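Local coordinates for Lmo0305 protein (Listeria monocytogenes, PDB 3PJ0) that belongs to the beta-eliminating lyase family of pyridoxal-phosphate proteins with the aminotransferase-like fold, its cofactor held on a lysine, at residues A267-K281 with E285-E297. Residues are numbered along the deposited sequence; the frame is centred on the assembly and turned at random. Where two conformers were deposited one is given.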
ATOM      1  N   ALA A 267     -29.764  -8.110   9.365  1.00 12.98           N
ATOM      2  CA  ALA A 267     -30.048  -6.758   8.855  1.00 12.03           C
ATOM      3  C   ALA A 267     -31.543  -6.548   8.578  1.00 12.93           C
ATOM      4  O   ALA A 267     -32.094  -5.469   8.862  1.00 12.64           O
ATOM      5  CB  ALA A 267     -29.213  -6.463   7.588  1.00 11.93           C
ATOM      6  N   LYS A 268     -32.189  -7.551   7.981  1.00 13.28           N
ATOM      7  CA  LYS A 268     -33.631  -7.460   7.704  1.00 13.85           C
ATOM      8  C   LYS A 268     -34.453  -7.345   8.999  1.00 13.78           C
ATOM      9  O   LYS A 268     -35.348  -6.505   9.089  1.00 13.76           O
ATOM     10  CB  LYS A 268     -34.102  -8.638   6.855  1.00 13.65           C
ATOM     11  CG  LYS A 268     -33.628  -8.530   5.399  1.00 13.41           C
ATOM     12  CD  LYS A 268     -34.274  -9.595   4.521  1.00 13.04           C
ATOM     13  CE  LYS A 268     -33.759 -10.956   4.806  1.00 14.98           C
ATOM     14  NZ  LYS A 268     -34.525 -11.980   4.054  1.00 14.91           N
ATOM     15  N   GLY A 269     -34.142  -8.173   9.994  1.00 13.83           N
ATOM     16  CA  GLY A 269     -34.819  -8.122  11.296  1.00 14.60           C
ATOM     17  C   GLY A 269     -34.654  -6.740  11.930  1.00 15.11           C
ATOM     18  O   GLY A 269     -35.624  -6.156  12.421  1.00 16.28           O
ATOM     19  N   LEU A 270     -33.431  -6.204  11.902  1.00 14.81           N
ATOM     20  CA  LEU A 270     -33.149  -4.883  12.467  0.50 14.77           C
ATOM     21  C   LEU A 270     -33.914  -3.789  11.719  1.00 15.63           C
ATOM     22  O   LEU A 270     -34.512  -2.929  12.346  1.00 16.63           O
ATOM     23  CB  LEU A 270     -31.641  -4.603  12.442  0.50 14.37           C
ATOM     24  CG  LEU A 270     -31.117  -3.357  13.152  0.50 12.25           C
ATOM     25  CD1 LEU A 270     -31.642  -3.301  14.582  0.50 11.12           C
ATOM     26  CD2 LEU A 270     -29.571  -3.317  13.135  0.50 10.34           C
ATOM     27  N   ALA A 271     -33.878  -3.814  10.383  1.00 15.18           N
ATOM     28  CA  ALA A 271     -34.608  -2.824   9.581  1.00 15.79           C
ATOM     29  C   ALA A 271     -36.089  -2.845   9.926  1.00 16.93           C
ATOM     30  O   ALA A 271     -36.720  -1.785  10.061  1.00 16.64           O
ATOM     31  CB  ALA A 271     -34.390  -3.062   8.035  1.00 15.00           C
ATOM     32  N   GLU A 272     -36.665  -4.045  10.092  1.00 17.76           N
ATOM     33  CA  GLU A 272     -38.091  -4.132  10.479  1.00 19.16           C
ATOM     34  C   GLU A 272     -38.360  -3.368  11.763  1.00 18.93           C
ATOM     35  O   GLU A 272     -39.389  -2.695  11.894  1.00 19.91           O
ATOM     36  CB  GLU A 272     -38.556  -5.574  10.723  1.00 20.44           C
ATOM     37  CG  GLU A 272     -38.863  -6.389   9.491  1.00 23.97           C
ATOM     38  CD  GLU A 272     -39.507  -7.730   9.832  1.00 29.98           C
ATOM     39  OE1 GLU A 272     -39.984  -7.902  10.972  1.00 32.58           O
ATOM     40  OE2 GLU A 272     -39.547  -8.617   8.945  1.00 35.60           O
ATOM     41  N   ARG A 273     -37.459  -3.496  12.723  1.00 18.85           N
ATOM     42  CA  ARG A 273     -37.631  -2.813  14.000  1.00 19.28           C
ATOM     43  C   ARG A 273     -37.512  -1.301  13.817  1.00 18.79           C
ATOM     44  O   ARG A 273     -38.328  -0.574  14.355  1.00 20.31           O
ATOM     45  CB  ARG A 273     -36.587  -3.271  15.041  0.62 19.64           C
ATOM     46  CG  ARG A 273     -36.636  -4.747  15.469  0.62 20.63           C
ATOM     47  CD  ARG A 273     -35.409  -5.072  16.359  0.62 23.58           C
ATOM     48  NE  ARG A 273     -35.370  -6.442  16.881  0.62 23.31           N
ATOM     49  CZ  ARG A 273     -35.761  -6.815  18.099  0.62 26.30           C
ATOM     50  NH1 ARG A 273     -36.254  -5.939  18.973  0.62 25.89           N
ATOM     51  NH2 ARG A 273     -35.665  -8.093  18.455  0.62 27.82           N
ATOM     52  N   PHE A 274     -36.545  -0.822  13.035  1.00 17.19           N
ATOM     53  CA  PHE A 274     -36.451   0.616  12.752  1.00 17.23           C
ATOM     54  C   PHE A 274     -37.725   1.155  12.069  1.00 17.56           C
ATOM     55  O   PHE A 274     -38.312   2.149  12.523  1.00 18.55           O
ATOM     56  CB  PHE A 274     -35.209   0.945  11.905  1.00 16.37           C
ATOM     57  CG  PHE A 274     -33.950   1.078  12.706  1.00 15.48           C
ATOM     58  CD1 PHE A 274     -33.807   2.130  13.615  1.00 16.45           C
ATOM     59  CD2 PHE A 274     -32.898   0.187  12.550  1.00 15.60           C
ATOM     60  CE1 PHE A 274     -32.635   2.269  14.370  1.00 15.44           C
ATOM     61  CE2 PHE A 274     -31.725   0.330  13.282  1.00 15.46           C
ATOM     62  CZ  PHE A 274     -31.599   1.362  14.203  1.00 14.15           C
ATOM     63  N   ASN A 275     -38.182   0.465  11.026  1.00 17.49           N
ATOM     64  CA  ASN A 275     -39.369   0.882  10.292  1.00 18.44           C
ATOM     65  C   ASN A 275     -40.624   0.891  11.155  1.00 20.39           C
ATOM     66  O   ASN A 275     -41.543   1.663  10.891  1.00 21.18           O
ATOM     67  CB  ASN A 275     -39.595  -0.013   9.059  1.00 18.09           C
ATOM     68  CG  ASN A 275     -38.666   0.339   7.884  1.00 17.31           C
ATOM     69  OD1 ASN A 275     -38.742   1.455   7.327  1.00 17.02           O
ATOM     70  ND2 ASN A 275     -37.840  -0.619   7.463  1.00 14.34           N
ATOM     71  N   SER A 276     -40.665   0.046  12.185  1.00 21.16           N
ATOM     72  CA  SER A 276     -41.823  -0.020  13.080  0.50 22.26           C
ATOM     73  C   SER A 276     -41.943   1.239  13.945  1.00 23.03           C
ATOM     74  O   SER A 276     -42.995   1.485  14.544  1.00 23.70           O
ATOM     75  CB  SER A 276     -41.765  -1.281  13.972  0.50 22.41           C
ATOM     76  OG  SER A 276     -40.738  -1.207  14.959  0.50 22.47           O
ATOM     77  N   CYS A 277     -40.872   2.030  14.008  1.00 22.73           N
ATOM     78  CA  CYS A 277     -40.851   3.251  14.818  1.00 23.67           C
ATOM     79  C   CYS A 277     -41.442   4.427  14.055  1.00 23.95           C
ATOM     80  O   CYS A 277     -41.194   4.606  12.844  1.00 23.51           O
ATOM     81  CB  CYS A 277     -39.443   3.589  15.300  1.00 23.30           C
ATOM     82  SG  CYS A 277     -38.718   2.298  16.360  1.00 24.33           S
ATOM     83  N   SER A 278     -42.265   5.205  14.748  0.62 24.68           N
ATOM     84  CA  SER A 278     -42.937   6.347  14.134  0.62 25.46           C
ATOM     85  C   SER A 278     -41.900   7.418  13.797  0.62 25.14           C
ATOM     86  O   SER A 278     -41.112   7.811  14.655  0.62 26.23           O
ATOM     87  CB  SER A 278     -44.015   6.903  15.077  0.62 26.26           C
ATOM     88  OG  SER A 278     -44.866   7.791  14.386  0.62 26.27           O
ATOM     89  N   GLY A 279     -41.909   7.877  12.547  1.00 24.72           N
ATOM     90  CA  GLY A 279     -40.969   8.878  12.045  1.00 23.80           C
ATOM     91  C   GLY A 279     -39.595   8.323  11.674  1.00 22.31           C
ATOM     92  O   GLY A 279     -38.653   9.089  11.497  1.00 22.33           O
ATOM     93  N   VAL A 280     -39.489   6.999  11.574  1.00 20.06           N
ATOM     94  CA  VAL A 280     -38.250   6.332  11.236  1.00 18.55           C
ATOM     95  C   VAL A 280     -38.544   5.395  10.074  1.00 17.84           C
ATOM     96  O   VAL A 280     -39.543   4.654  10.107  1.00 16.94           O
ATOM     97  CB  VAL A 280     -37.705   5.480  12.415  1.00 17.65           C
ATOM     98  CG1 VAL A 280     -36.346   4.839  12.051  1.00 17.72           C
ATOM     99  CG2 VAL A 280     -37.593   6.301  13.723  1.00 18.23           C
ATOM    100  N   LYS A 281     -37.700   5.445   9.042  1.00 17.36           N
ATOM    101  CA  LYS A 281     -37.764   4.487   7.944  1.00 16.81           C
ATOM    102  C   LYS A 281     -36.343   4.042   7.542  1.00 16.46           C
ATOM    103  O   LYS A 281     -35.364   4.699   7.893  1.00 16.81           O
ATOM    104  CB  LYS A 281     -38.457   5.093   6.722  1.00 17.66           C
ATOM    105  CG  LYS A 281     -37.614   6.144   5.945  1.00 21.00           C
ATOM    106  CD  LYS A 281     -38.373   6.779   4.763  1.00 24.22           C
ATOM    107  CE  LYS A 281     -37.488   7.787   4.007  1.00 27.02           C
ATOM    108  NZ  LYS A 281     -38.169   8.415   2.822  1.00 28.27           N
ATOM    109  N   GLU A 285     -36.219  -0.073   2.163  1.00 15.47           N
ATOM    110  CA  GLU A 285     -37.145  -0.451   3.238  1.00 16.07           C
ATOM    111  C   GLU A 285     -36.863  -1.866   3.739  1.00 15.09           C
ATOM    112  O   GLU A 285     -36.871  -2.122   4.959  1.00 15.03           O
ATOM    113  CB  GLU A 285     -38.601  -0.311   2.757  0.67 16.84           C
ATOM    114  CG  GLU A 285     -39.646  -0.800   3.771  0.67 19.17           C
ATOM    115  CD  GLU A 285     -41.096  -0.533   3.346  0.67 23.42           C
ATOM    116  OE1 GLU A 285     -41.339   0.227   2.365  0.67 23.96           O
ATOM    117  OE2 GLU A 285     -41.997  -1.084   4.024  0.67 23.55           O
ATOM    118  N   VAL A 286     -36.659  -2.787   2.793  1.00 14.99           N
ATOM    119  CA  VAL A 286     -36.204  -4.136   3.107  1.00 14.63           C
ATOM    120  C   VAL A 286     -34.769  -4.285   2.558  1.00 13.59           C
ATOM    121  O   VAL A 286     -34.545  -4.212   1.335  1.00 13.98           O
ATOM    122  CB  VAL A 286     -37.118  -5.232   2.557  1.00 15.60           C
ATOM    123  CG1 VAL A 286     -36.501  -6.618   2.881  1.00 14.58           C
ATOM    124  CG2 VAL A 286     -38.536  -5.094   3.149  1.00 16.84           C
ATOM    125  N   PRO A 287     -33.781  -4.440   3.455  1.00 12.94           N
ATOM    126  CA  PRO A 287     -32.397  -4.588   3.032  1.00 11.97           C
ATOM    127  C   PRO A 287     -32.236  -5.741   2.051  1.00 12.01           C
ATOM    128  O   PRO A 287     -32.952  -6.728   2.133  1.00 11.44           O
ATOM    129  CB  PRO A 287     -31.647  -4.908   4.339  1.00 10.99           C
ATOM    130  CG  PRO A 287     -32.454  -4.240   5.383  1.00 12.66           C
ATOM    131  CD  PRO A 287     -33.897  -4.382   4.924  1.00 13.00           C
ATOM    132  N   VAL A 288     -31.283  -5.577   1.134  1.00 11.72           N
ATOM    133  CA  VAL A 288     -30.952  -6.596   0.167  1.00 11.36           C
ATOM    134  C   VAL A 288     -29.522  -7.087   0.439  1.00 11.23           C
ATOM    135  O   VAL A 288     -28.928  -7.723  -0.399  1.00 11.30           O
ATOM    136  CB  VAL A 288     -31.128  -6.033  -1.274  1.00 12.07           C
ATOM    137  CG1 VAL A 288     -32.610  -5.659  -1.508  1.00 11.89           C
ATOM    138  CG2 VAL A 288     -30.163  -4.817  -1.552  1.00 11.74           C
ATOM    139  N   SER A 289     -29.018  -6.824   1.651  1.00 10.76           N
ATOM    140  CA  SER A 289     -27.636  -7.162   2.043  1.00 10.69           C
ATOM    141  C   SER A 289     -27.544  -6.931   3.562  1.00 11.02           C
ATOM    142  O   SER A 289     -28.566  -6.846   4.251  1.00 10.95           O
ATOM    143  CB  SER A 289     -26.641  -6.265   1.287  1.00  9.80           C
ATOM    144  OG  SER A 289     -26.722  -4.922   1.786  1.00 11.03           O
ATOM    145  N   ASN A 290     -26.332  -6.817   4.082  1.00 10.30           N
ATOM    146  CA  ASN A 290     -26.153  -6.620   5.512  1.00 10.47           C
ATOM    147  C   ASN A 290     -26.271  -5.147   5.930  1.00  9.98           C
ATOM    148  O   ASN A 290     -26.144  -4.822   7.109  1.00 11.23           O
ATOM    149  CB  ASN A 290     -24.780  -7.146   5.920  1.00  9.18           C
ATOM    150  CG  ASN A 290     -23.686  -6.346   5.356  1.00 10.75           C
ATOM    151  OD1 ASN A 290     -23.738  -5.954   4.168  1.00 12.48           O
ATOM    152  ND2 ASN A 290     -22.664  -6.060   6.176  1.00 10.69           N
HETATM  153  N   MSE A 291     -26.513  -4.261   4.969  1.00  9.76           N
HETATM  154  CA  MSE A 291     -26.527  -2.847   5.235  1.00 10.30           C
HETATM  155  C   MSE A 291     -27.806  -2.152   4.838  1.00 10.34           C
HETATM  156  O   MSE A 291     -28.622  -2.685   4.079  1.00 11.64           O
HETATM  157  CB  MSE A 291     -25.369  -2.166   4.503  1.00 10.06           C
HETATM  158  CG  MSE A 291     -25.506  -2.080   3.006  1.00 11.28           C
HETATM  159 SE   MSE A 291     -24.245  -0.822   2.194  0.75  9.74          SE
HETATM  160  CE  MSE A 291     -24.952   0.808   2.965  1.00 11.55           C
ATOM    161  N   PHE A 292     -27.951  -0.935   5.353  1.00  9.31           N
ATOM    162  CA  PHE A 292     -29.078  -0.071   5.043  1.00  9.63           C
ATOM    163  C   PHE A 292     -28.809   1.274   5.718  1.00 10.41           C
ATOM    164  O   PHE A 292     -27.882   1.399   6.515  1.00 10.17           O
ATOM    165  CB  PHE A 292     -30.437  -0.667   5.484  1.00  9.95           C
ATOM    166  CG  PHE A 292     -30.518  -1.017   6.936  1.00  9.26           C
ATOM    167  CD1 PHE A 292     -30.910  -0.076   7.877  1.00 11.73           C
ATOM    168  CD2 PHE A 292     -30.198  -2.315   7.375  1.00 11.15           C
ATOM    169  CE1 PHE A 292     -30.974  -0.416   9.245  1.00 10.56           C
ATOM    170  CE2 PHE A 292     -30.254  -2.635   8.713  1.00 10.17           C
ATOM    171  CZ  PHE A 292     -30.641  -1.699   9.652  1.00 10.88           C
ATOM    172  N   HIS A 293     -29.598   2.270   5.335  1.00 11.06           N
ATOM    173  CA  HIS A 293     -29.557   3.601   5.927  1.00 11.22           C
ATOM    174  C   HIS A 293     -30.860   3.818   6.692  1.00 12.15           C
ATOM    175  O   HIS A 293     -31.893   3.371   6.270  1.00 12.02           O
ATOM    176  CB  HIS A 293     -29.411   4.627   4.814  1.00 10.56           C
ATOM    177  CG  HIS A 293     -28.050   4.657   4.223  1.00 11.40           C
ATOM    178  ND1 HIS A 293     -27.672   5.557   3.250  1.00 11.94           N
ATOM    179  CD2 HIS A 293     -26.955   3.913   4.504  1.00 10.15           C
ATOM    180  CE1 HIS A 293     -26.408   5.335   2.936  1.00 12.67           C
ATOM    181  NE2 HIS A 293     -25.945   4.370   3.714  1.00 12.35           N
ATOM    182  N   VAL A 294     -30.785   4.504   7.831  1.00 13.01           N
ATOM    183  CA  VAL A 294     -31.954   4.799   8.694  1.00 12.82           C
ATOM    184  C   VAL A 294     -32.190   6.301   8.625  1.00 13.49           C
ATOM    185  O   VAL A 294     -31.275   7.080   8.856  1.00 11.94           O
ATOM    186  CB  VAL A 294     -31.654   4.387  10.160  1.00 13.79           C
ATOM    187  CG1 VAL A 294     -32.800   4.698  11.100  1.00 14.39           C
ATOM    188  CG2 VAL A 294     -31.267   2.870  10.222  1.00 13.61           C
ATOM    189  N   TYR A 295     -33.409   6.698   8.300  1.00 13.88           N
ATOM    190  CA  TYR A 295     -33.776   8.091   8.119  1.00 15.40           C
ATOM    191  C   TYR A 295     -34.796   8.486   9.148  1.00 17.10           C
ATOM    192  O   TYR A 295     -35.715   7.720   9.443  1.00 17.01           O
ATOM    193  CB  TYR A 295     -34.382   8.305   6.727  1.00 15.58           C
ATOM    194  CG  TYR A 295     -33.392   8.544   5.615  1.00 16.47           C
ATOM    195  CD1 TYR A 295     -32.623   7.496   5.090  1.00 16.96           C
ATOM    196  CD2 TYR A 295     -33.240   9.816   5.069  1.00 17.25           C
ATOM    197  CE1 TYR A 295     -31.706   7.719   4.065  1.00 16.29           C
ATOM    198  CE2 TYR A 295     -32.342  10.051   4.024  1.00 18.81           C
ATOM    199  CZ  TYR A 295     -31.577   8.993   3.520  1.00 17.99           C
ATOM    200  OH  TYR A 295     -30.672   9.224   2.502  1.00 16.16           O
ATOM    201  N   PHE A 296     -34.660   9.710   9.646  1.00 18.68           N
ATOM    202  CA  PHE A 296     -35.526  10.245  10.664  1.00 19.00           C
ATOM    203  C   PHE A 296     -36.211  11.511  10.195  1.00 20.47           C
ATOM    204  O   PHE A 296     -35.627  12.284   9.426  1.00 20.06           O
ATOM    205  CB  PHE A 296     -34.715  10.619  11.891  1.00 19.26           C
ATOM    206  CG  PHE A 296     -34.071   9.464  12.572  1.00 16.85           C
ATOM    207  CD1 PHE A 296     -32.821   9.022  12.167  1.00 16.17           C
ATOM    208  CD2 PHE A 296     -34.698   8.844  13.653  1.00 17.89           C
ATOM    209  CE1 PHE A 296     -32.211   7.969  12.799  1.00 16.00           C
ATOM    210  CE2 PHE A 296     -34.107   7.774  14.296  1.00 16.68           C
ATOM    211  CZ  PHE A 296     -32.862   7.328  13.879  1.00 18.12           C
ATOM    212  N   GLU A 297     -37.432  11.722  10.697  1.00 21.49           N
ATOM    213  CA  GLU A 297     -38.210  12.925  10.401  1.00 23.01           C
ATOM    214  C   GLU A 297     -37.988  14.001  11.463  1.00 22.90           C
ATOM    215  O   GLU A 297     -38.945  14.655  11.932  1.00 23.54           O
ATOM    216  CB  GLU A 297     -39.705  12.609  10.294  1.00 24.02           C
ATOM    217  CG  GLU A 297     -40.075  11.722   9.125  1.00 26.51           C
ATOM    218  CD  GLU A 297     -41.552  11.337   9.144  1.00 30.22           C
ATOM    219  OE1 GLU A 297     -42.347  12.020   9.819  1.00 33.62           O
ATOM    220  OE2 GLU A 297     -41.928  10.342   8.481  1.00 33.49           O
TER
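Phe292 and Val294 of strand 291-296 pack against helix 260-275 in a buried helix-on-sheet contact, while the chain leaving that helix turns back to pair with the same strand as the edge of a four-stranded antiparallel sheet. Helix and sheet probably belong to the small C-terminal domain of the fold type I architecture, distinct from the seven-stranded mixed sheet. Helix and strand run nearly parallel, their segment axes 12° apart and 9.1 Å at closest approach. Phe292, with CG between its backbone N and carbonyl carbon (chi1 56°), lifts its ring to the helix: Ala271 CB sits over the centre of one face, 4.2 Å from the centroid, in a CH-pi contact, and in the modelled conformer Leu270 CG meets the edge at CZ. Phe274 crosses the Phe292 side chain at about a right angle and turns one face to Val294, whose CG2 lies over the ring centre, 3.9 Å from the centroid; CG1 bridges Phe274 and Val280 CG1. Phe274 also stacks edge-to-face with Phe352 of helix 345-358. At the Ala267 end Pro287 presses its CD tightly on Ala271 CB at 3.4 Å. At the other end, past Asn275, a type II turn from Cys277 to Val280 brings strand 280-283 alongside. Lys281 and Tyr295 exchange two backbone hydrogen bonds, Tyr295 N to Lys281 O being almost straight (178°), and Glu297 N adds a third to Gly279 O. The Val280 and Phe296 side chains lie side by side on the helix-facing side, CG2 touching CE2 of the ring, whereas Lys281 and Tyr295 occupy the other. Asn275 ND2 hydrogen-bonds Thr282 OG1; its bonds to Glu285 O and Ala271 O are weak. Mainly apolar, ring-centred packing thus holds helix to sheet, with directional bonding concentrated in the hairpin backbone.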